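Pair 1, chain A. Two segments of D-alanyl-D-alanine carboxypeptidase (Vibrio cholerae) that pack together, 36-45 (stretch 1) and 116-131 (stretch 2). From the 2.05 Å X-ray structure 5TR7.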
# COMPACT_ATOMS: atom_id res chain seq x y z
N LEU A 36 -0.93 -0.09 -5.26
CA LEU A 36 0.07 -0.34 -4.22
C LEU A 36 0.90 0.94 -4.05
O LEU A 36 1.55 1.12 -3.03
CB LEU A 36 0.98 -1.53 -4.56
CG LEU A 36 0.27 -2.84 -4.64
CD1 LEU A 36 1.33 -3.82 -5.07
CD2 LEU A 36 -0.40 -3.26 -3.30
N THR A 37 0.81 1.83 -5.06
CA THR A 37 1.44 3.16 -4.97
C THR A 37 0.97 3.90 -3.70
O THR A 37 1.68 4.74 -3.15
CB THR A 37 1.01 3.99 -6.21
OG1 THR A 37 1.54 3.38 -7.39
CG2 THR A 37 1.52 5.41 -6.14
N LYS A 38 -0.21 3.54 -3.21
CA LYS A 38 -0.77 4.16 -2.00
C LYS A 38 0.05 3.90 -0.79
O LYS A 38 0.03 4.68 0.18
CB LYS A 38 -2.21 3.82 -1.80
CG LYS A 38 -3.10 4.29 -2.96
CD LYS A 38 -4.59 4.03 -2.74
CE LYS A 38 -5.45 4.60 -3.87
NZ LYS A 38 -5.38 3.79 -5.09
N MET A 39 0.82 2.81 -0.81
CA MET A 39 1.74 2.58 0.31
C MET A 39 2.78 3.69 0.38
O MET A 39 3.18 4.14 1.49
CB MET A 39 2.47 1.25 0.17
CG MET A 39 1.56 0.01 0.39
SD MET A 39 2.51 -1.47 0.50
CE MET A 39 3.41 -1.64 -0.99
N MET A 40 3.22 4.17 -0.79
CA MET A 40 4.26 5.22 -0.78
C MET A 40 3.62 6.52 -0.30
O MET A 40 4.20 7.28 0.45
CB MET A 40 4.97 5.39 -2.13
CG MET A 40 6.01 6.55 -2.07
SD MET A 40 7.34 6.34 -0.82
CE MET A 40 8.11 5.06 -1.84
N THR A 41 2.39 6.75 -0.72
CA THR A 41 1.67 7.96 -0.32
C THR A 41 1.49 7.99 1.19
O THR A 41 1.76 9.02 1.85
CB THR A 41 0.33 8.02 -1.06
OG1 THR A 41 0.59 8.22 -2.46
CG2 THR A 41 -0.54 9.16 -0.55
N SER A 42 1.08 6.87 1.75
CA SER A 42 0.87 6.80 3.20
C SER A 42 2.22 6.88 3.91
O SER A 42 2.27 7.33 5.06
CB SER A 42 0.13 5.56 3.63
OG SER A 42 1.04 4.48 3.70
N TYR A 43 3.30 6.43 3.27
CA TYR A 43 4.61 6.49 3.89
C TYR A 43 4.99 7.95 4.07
O TYR A 43 5.39 8.38 5.16
CB TYR A 43 5.69 5.70 3.11
CG TYR A 43 7.06 5.71 3.80
CD1 TYR A 43 7.93 6.75 3.59
CD2 TYR A 43 7.46 4.69 4.68
CE1 TYR A 43 9.13 6.83 4.28
CE2 TYR A 43 8.69 4.75 5.34
CZ TYR A 43 9.52 5.82 5.15
OH TYR A 43 10.71 5.89 5.80
N VAL A 44 4.87 8.74 3.00
CA VAL A 44 5.19 10.17 3.07
C VAL A 44 4.30 10.88 4.11
O VAL A 44 4.77 11.64 4.95
CB VAL A 44 5.05 10.87 1.69
CG1 VAL A 44 5.38 12.36 1.80
CG2 VAL A 44 5.98 10.23 0.67
N ILE A 45 3.00 10.57 4.07
CA ILE A 45 2.07 11.15 5.07
C ILE A 45 2.53 10.79 6.51
O ILE A 45 2.54 11.61 7.39
CB ILE A 45 0.65 10.66 4.81
CG1 ILE A 45 0.13 11.26 3.50
CG2 ILE A 45 -0.28 10.99 5.98
CD1 ILE A 45 -1.16 10.54 3.04
N ALA A 116 4.47 18.21 -6.62
CA ALA A 116 5.48 18.34 -5.57
C ALA A 116 5.37 17.16 -4.65
O ALA A 116 6.37 16.63 -4.20
CB ALA A 116 5.30 19.64 -4.82
N PHE A 117 4.16 16.67 -4.39
CA PHE A 117 4.01 15.48 -3.49
C PHE A 117 4.74 14.31 -4.11
O PHE A 117 5.47 13.59 -3.43
CB PHE A 117 2.57 15.14 -3.18
CG PHE A 117 2.39 14.01 -2.21
CD1 PHE A 117 2.46 14.24 -0.86
CD2 PHE A 117 2.18 12.71 -2.66
CE1 PHE A 117 2.28 13.18 0.06
CE2 PHE A 117 2.05 11.66 -1.77
CZ PHE A 117 2.05 11.90 -0.40
N VAL A 118 4.63 14.19 -5.43
CA VAL A 118 5.33 13.14 -6.18
C VAL A 118 6.87 13.31 -6.03
O VAL A 118 7.60 12.34 -5.92
CB VAL A 118 4.88 13.07 -7.64
CG1 VAL A 118 5.68 12.06 -8.38
CG2 VAL A 118 3.42 12.68 -7.75
N ASP A 119 7.35 14.54 -6.02
CA ASP A 119 8.80 14.77 -5.76
C ASP A 119 9.16 14.15 -4.41
O ASP A 119 10.12 13.40 -4.29
CB ASP A 119 9.16 16.28 -5.75
CG ASP A 119 9.02 16.95 -7.11
OD1 ASP A 119 8.91 16.20 -8.10
OD2 ASP A 119 9.10 18.21 -7.23
N LEU A 120 8.40 14.43 -3.36
CA LEU A 120 8.72 13.80 -2.07
C LEU A 120 8.63 12.25 -2.17
O LEU A 120 9.48 11.55 -1.60
CB LEU A 120 7.76 14.19 -0.97
CG LEU A 120 7.67 15.68 -0.67
CD1 LEU A 120 6.54 15.81 0.34
CD2 LEU A 120 8.99 16.27 -0.18
N MET A 121 7.63 11.72 -2.90
CA MET A 121 7.52 10.28 -3.03
C MET A 121 8.78 9.67 -3.58
O MET A 121 9.29 8.72 -3.02
CB MET A 121 6.33 9.84 -3.91
CG MET A 121 4.94 10.22 -3.44
SD MET A 121 3.63 9.95 -4.68
CE MET A 121 3.42 8.19 -4.62
N ASN A 122 9.30 10.19 -4.68
CA ASN A 122 10.53 9.66 -5.28
C ASN A 122 11.75 9.92 -4.45
O ASN A 122 12.71 9.14 -4.52
CB ASN A 122 10.74 10.20 -6.72
CG ASN A 122 9.65 9.71 -7.68
OD1 ASN A 122 9.35 8.50 -7.76
ND2 ASN A 122 9.01 10.65 -8.39
N ALA A 123 11.80 11.02 -3.73
CA ALA A 123 12.99 11.25 -2.88
C ALA A 123 12.96 10.19 -1.76
O ALA A 123 13.97 9.57 -1.45
CB ALA A 123 12.99 12.65 -2.28
N TRP A 124 11.78 9.92 -1.20
CA TRP A 124 11.74 8.85 -0.18
C TRP A 124 12.04 7.47 -0.75
O TRP A 124 12.76 6.68 -0.13
CB TRP A 124 10.45 8.81 0.59
CG TRP A 124 10.38 9.83 1.69
CD1 TRP A 124 9.67 10.99 1.68
CD2 TRP A 124 11.05 9.79 2.96
NE1 TRP A 124 9.87 11.67 2.83
CE2 TRP A 124 10.66 10.93 3.67
CE3 TRP A 124 11.94 8.89 3.57
CZ2 TRP A 124 11.16 11.23 4.96
CZ3 TRP A 124 12.41 9.17 4.88
CH2 TRP A 124 12.01 10.33 5.53
N ALA A 125 11.53 7.20 -1.94
CA ALA A 125 11.76 5.90 -2.58
C ALA A 125 13.26 5.69 -2.74
O ALA A 125 13.83 4.62 -2.45
CB ALA A 125 11.08 5.87 -3.94
N SER A 126 13.93 6.76 -3.14
CA SER A 126 15.37 6.65 -3.31
C SER A 126 16.11 6.39 -1.97
O SER A 126 16.95 5.51 -1.87
CB SER A 126 15.88 7.93 -3.93
OG SER A 126 17.20 7.76 -4.14
N SER A 127 15.75 7.10 -0.92
CA SER A 127 16.42 6.93 0.35
C SER A 127 16.08 5.57 0.97
O SER A 127 16.73 5.13 1.91
CB SER A 127 16.08 8.12 1.24
OG SER A 127 14.79 7.97 1.73
N LEU A 128 15.00 4.93 0.52
CA LEU A 128 14.68 3.61 1.01
C LEU A 128 15.36 2.51 0.18
O LEU A 128 15.22 1.38 0.54
CB LEU A 128 13.19 3.37 1.00
CG LEU A 128 12.32 4.21 1.95
CD1 LEU A 128 10.84 4.00 1.74
CD2 LEU A 128 12.69 4.04 3.41
N GLY A 129 16.09 2.82 -0.91
CA GLY A 129 16.72 1.73 -1.70
C GLY A 129 15.81 1.08 -2.76
O GLY A 129 16.08 0.02 -3.29
N MET A 130 14.75 1.79 -3.12
CA MET A 130 13.84 1.35 -4.18
C MET A 130 14.43 1.89 -5.51
O MET A 130 13.84 2.72 -6.18
CB MET A 130 12.44 1.90 -3.92
CG MET A 130 11.89 1.47 -2.54
SD MET A 130 10.36 2.26 -2.16
CE MET A 130 9.22 1.70 -3.42
N LYS A 131 15.54 1.32 -5.93
CA LYS A 131 16.25 1.77 -7.13
C LYS A 131 15.56 1.46 -8.45
O LYS A 131 15.96 2.00 -9.46
CB LYS A 131 17.65 1.18 -7.09
CG LYS A 131 18.33 1.36 -5.73
CD LYS A 131 19.81 1.07 -5.81
CE LYS A 131 20.04 -0.39 -6.18
NZ LYS A 131 21.50 -0.72 -6.22

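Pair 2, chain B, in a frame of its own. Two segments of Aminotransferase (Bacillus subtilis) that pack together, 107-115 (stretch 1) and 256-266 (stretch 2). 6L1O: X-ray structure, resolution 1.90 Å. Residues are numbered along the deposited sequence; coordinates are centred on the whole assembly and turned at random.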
# COMPACT_ATOMS: atom_id res chain seq x y z
N LEU B 107 -5.35 1.23 8.62
CA LEU B 107 -6.05 0.31 9.52
C LEU B 107 -5.47 -1.09 9.44
O LEU B 107 -5.40 -1.81 10.47
CB LEU B 107 -7.55 0.23 9.22
CG LEU B 107 -8.39 1.49 9.43
CD1 LEU B 107 -9.71 1.26 8.70
CD2 LEU B 107 -8.60 1.72 10.89
N TYR B 108 -5.05 -1.52 8.27
CA TYR B 108 -4.44 -2.85 8.13
C TYR B 108 -3.08 -2.89 8.86
O TYR B 108 -2.81 -3.80 9.63
CB TYR B 108 -4.28 -3.24 6.67
CG TYR B 108 -3.43 -4.45 6.48
CD1 TYR B 108 -3.96 -5.73 6.70
CD2 TYR B 108 -2.09 -4.36 6.06
CE1 TYR B 108 -3.21 -6.86 6.55
CE2 TYR B 108 -1.31 -5.53 5.89
CZ TYR B 108 -1.90 -6.77 6.14
OH TYR B 108 -1.20 -7.91 6.00
N VAL B 109 -2.25 -1.90 8.59
CA VAL B 109 -0.88 -1.83 9.20
C VAL B 109 -0.99 -1.74 10.72
O VAL B 109 -0.28 -2.42 11.44
CB VAL B 109 -0.09 -0.67 8.61
CG1 VAL B 109 1.25 -0.45 9.34
CG2 VAL B 109 0.12 -0.87 7.12
N LEU B 110 -1.92 -0.92 11.21
CA LEU B 110 -2.05 -0.68 12.61
C LEU B 110 -2.47 -1.94 13.32
O LEU B 110 -1.87 -2.28 14.34
CB LEU B 110 -2.99 0.48 12.93
CG LEU B 110 -2.44 1.89 12.68
CD1 LEU B 110 -3.57 2.93 12.65
CD2 LEU B 110 -1.43 2.26 13.72
N THR B 111 -3.42 -2.67 12.77
CA THR B 111 -3.82 -3.96 13.36
C THR B 111 -2.77 -5.04 13.30
O THR B 111 -2.65 -5.84 14.23
CB THR B 111 -5.15 -4.46 12.79
OG1 THR B 111 -5.05 -4.62 11.36
CG2 THR B 111 -6.25 -3.48 13.11
N GLN B 112 -2.01 -5.11 12.21
CA GLN B 112 -0.90 -6.03 12.14
C GLN B 112 0.18 -5.72 13.17
O GLN B 112 0.83 -6.64 13.72
CB GLN B 112 -0.29 -6.08 10.72
CG GLN B 112 -1.22 -6.71 9.68
CD GLN B 112 -1.22 -8.23 9.80
OE1 GLN B 112 -0.16 -8.85 9.98
NE2 GLN B 112 -2.37 -8.84 9.65
N CYS B 113 0.39 -4.44 13.44
CA CYS B 113 1.37 -3.99 14.44
C CYS B 113 0.95 -4.18 15.90
O CYS B 113 1.82 -4.28 16.78
CB CYS B 113 1.70 -2.53 14.27
SG CYS B 113 2.66 -2.20 12.83
N LEU B 114 -0.35 -4.22 16.16
CA LEU B 114 -0.83 -4.14 17.53
C LEU B 114 -1.64 -5.34 18.01
O LEU B 114 -1.97 -5.38 19.18
CB LEU B 114 -1.63 -2.84 17.71
CG LEU B 114 -0.88 -1.53 17.41
CD1 LEU B 114 -1.75 -0.31 17.55
CD2 LEU B 114 0.30 -1.34 18.37
N LEU B 115 -2.00 -6.26 17.11
CA LEU B 115 -2.81 -7.40 17.45
C LEU B 115 -2.10 -8.71 17.13
O LEU B 115 -1.56 -8.89 16.03
CB LEU B 115 -4.16 -7.37 16.71
CG LEU B 115 -5.34 -6.58 17.20
CD1 LEU B 115 -6.48 -6.60 16.17
CD2 LEU B 115 -5.88 -7.09 18.54
N LYS B 256 5.96 4.86 20.29
CA LYS B 256 6.15 3.43 20.24
C LYS B 256 5.24 2.73 19.26
O LYS B 256 5.64 1.79 18.61
CB LYS B 256 6.03 2.76 21.66
N ILE B 257 4.01 3.21 19.12
CA ILE B 257 3.12 2.75 18.06
C ILE B 257 3.69 3.14 16.71
O ILE B 257 3.74 2.32 15.80
CB ILE B 257 1.68 3.32 18.26
CG1 ILE B 257 1.05 2.73 19.52
CG2 ILE B 257 0.75 2.97 17.08
CD1 ILE B 257 -0.30 3.35 19.92
N ILE B 258 4.09 4.42 16.58
CA ILE B 258 4.64 4.91 15.35
C ILE B 258 5.91 4.12 14.95
O ILE B 258 6.12 3.80 13.80
CB ILE B 258 4.90 6.43 15.42
CG1 ILE B 258 3.59 7.19 15.66
CG2 ILE B 258 5.63 6.95 14.19
CD1 ILE B 258 2.54 6.93 14.59
N GLN B 259 6.73 3.78 15.92
CA GLN B 259 7.93 2.98 15.65
C GLN B 259 7.60 1.61 15.09
O GLN B 259 8.24 1.15 14.17
CB GLN B 259 8.76 2.85 16.92
CG GLN B 259 10.10 2.16 16.72
CD GLN B 259 10.69 1.68 18.05
OE1 GLN B 259 10.32 2.14 19.14
NE2 GLN B 259 11.62 0.73 17.97
N ALA B 260 6.59 0.95 15.65
CA ALA B 260 6.16 -0.36 15.16
C ALA B 260 5.64 -0.25 13.73
O ALA B 260 5.99 -1.06 12.87
CB ALA B 260 5.11 -0.94 16.06
N VAL B 261 4.85 0.79 13.47
CA VAL B 261 4.38 1.08 12.11
C VAL B 261 5.53 1.22 11.15
O VAL B 261 5.53 0.61 10.08
CB VAL B 261 3.53 2.37 12.07
CG1 VAL B 261 3.23 2.74 10.62
CG2 VAL B 261 2.25 2.17 12.86
N ASN B 262 6.52 2.02 11.53
CA ASN B 262 7.65 2.28 10.72
C ASN B 262 8.47 1.03 10.45
O ASN B 262 8.92 0.81 9.35
CB ASN B 262 8.54 3.33 11.37
CG ASN B 262 8.05 4.76 11.19
OD1 ASN B 262 7.29 5.08 10.27
ND2 ASN B 262 8.58 5.63 12.01
N GLU B 263 8.61 0.18 11.46
CA GLU B 263 9.29 -1.08 11.25
C GLU B 263 8.61 -1.98 10.22
O GLU B 263 9.25 -2.48 9.31
CB GLU B 263 9.50 -1.76 12.61
CG GLU B 263 10.62 -1.02 13.41
CD GLU B 263 10.71 -1.39 14.89
OE1 GLU B 263 10.13 -2.38 15.32
OE2 GLU B 263 11.36 -0.66 15.67
N PHE B 264 7.31 -2.17 10.36
CA PHE B 264 6.50 -2.91 9.42
C PHE B 264 6.63 -2.36 8.03
O PHE B 264 6.95 -3.03 7.07
CB PHE B 264 5.01 -2.87 9.84
CG PHE B 264 4.13 -3.75 9.01
CD1 PHE B 264 3.74 -5.01 9.45
CD2 PHE B 264 3.62 -3.29 7.81
CE1 PHE B 264 2.92 -5.83 8.64
CE2 PHE B 264 2.81 -4.09 7.03
CZ PHE B 264 2.46 -5.34 7.44
N GLN B 265 6.37 -1.07 7.91
CA GLN B 265 6.38 -0.43 6.62
C GLN B 265 7.75 -0.40 5.93
O GLN B 265 7.81 -0.41 4.69
CB GLN B 265 5.72 0.98 6.79
CG GLN B 265 4.37 0.90 6.25
CD GLN B 265 3.45 2.09 6.35
OE1 GLN B 265 2.25 1.87 6.19
NE2 GLN B 265 3.95 3.29 6.67
N ASP B 266 8.85 -0.47 6.70
CA ASP B 266 10.16 -0.53 6.12
C ASP B 266 10.33 -1.81 5.29
O ASP B 266 11.15 -1.85 4.36
CB ASP B 266 11.27 -0.48 7.22
CG ASP B 266 11.54 0.90 7.76
OD1 ASP B 266 11.11 1.94 7.18
OD2 ASP B 266 12.23 0.96 8.81

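Two helices that cross at nearly a right angle can touch over only a short length, and the same crossing can be filled by quite different side chains. In pair 1 the axes of helices 37-45 and 116-127 approach to 9.7 Å at 94°; in pair 2 those of helices 107-114 and 256-266 approach to 9.3 Å at 107°. The N, CA and C atoms of 14 central residues superpose with an RMSD of 0.6 Å. No hydrogen bond joins the helices in either pair, so shape and apolar contact carry the packing.

An instructive match is A:Val44 with B:Cys113. A:Val44 is a knob among A:Phe117, A:Leu120, A:Met121 and A:Trp124, its CG1 lying 3.6 Å from CE1 of A:Phe117 and its CG2 3.9 Å from CD1 of A:Trp124. B:Cys113 is slimmer. Its SG lies 3.5 Å from the backbone O of B:Ala260 and 3.9 Å from CB of B:Phe264, while its CB is 4.2 Å from CB of B:Ala260. That alanine occupies the position of A:Leu120, and the smaller pair accompanies a slightly closer approach of the axes.

At the matched aromatic position, A:Trp124 and B:Phe264, the CA atoms lie 1.1 Å apart but the side-chain centres 5.3 Å. The different chi1 rotamers, m in the tryptophan and t in the phenylalanine, send the two rings in different directions. A:Trp124 meets the edge of A:Tyr43 with its face, in an offset edge-to-face pair with centroids 5.4 Å apart. B:Phe264 instead becomes a knob among B:Tyr108, B:Val109, B:Gln112 and B:Cys113; its CE1 lies 3.8 Å from CB of B:Gln112, the counterpart of A:Tyr43, and its CD2 4.0 Å from CG1 of B:Val109.

Elsewhere along the crossing, length is traded between partners. A:Met40 reaches past A:Met121 to place its CE 3.7 Å from CB of A:Ala125 and 3.6 Å from SD of A:Met130. Its counterpart, B:Val109, is short, and here the opposing helix supplies the reach: B:Gln265, matched to A:Ala125, brings OE1 to 3.6 Å from CG2 of B:Val109. This oxygen is buried without a polar partner in the model. Likewise, A:Met121 extends its CE to 3.6 Å from OG1 of A:Thr41, whereas in pair 2 the valine at that position, B:Val261, meets a longer B:Leu110, CG2 to CD2 at 3.8 Å. A shared crossing thus fixes where side chains start, while size and rotamer determine how the space between is shared.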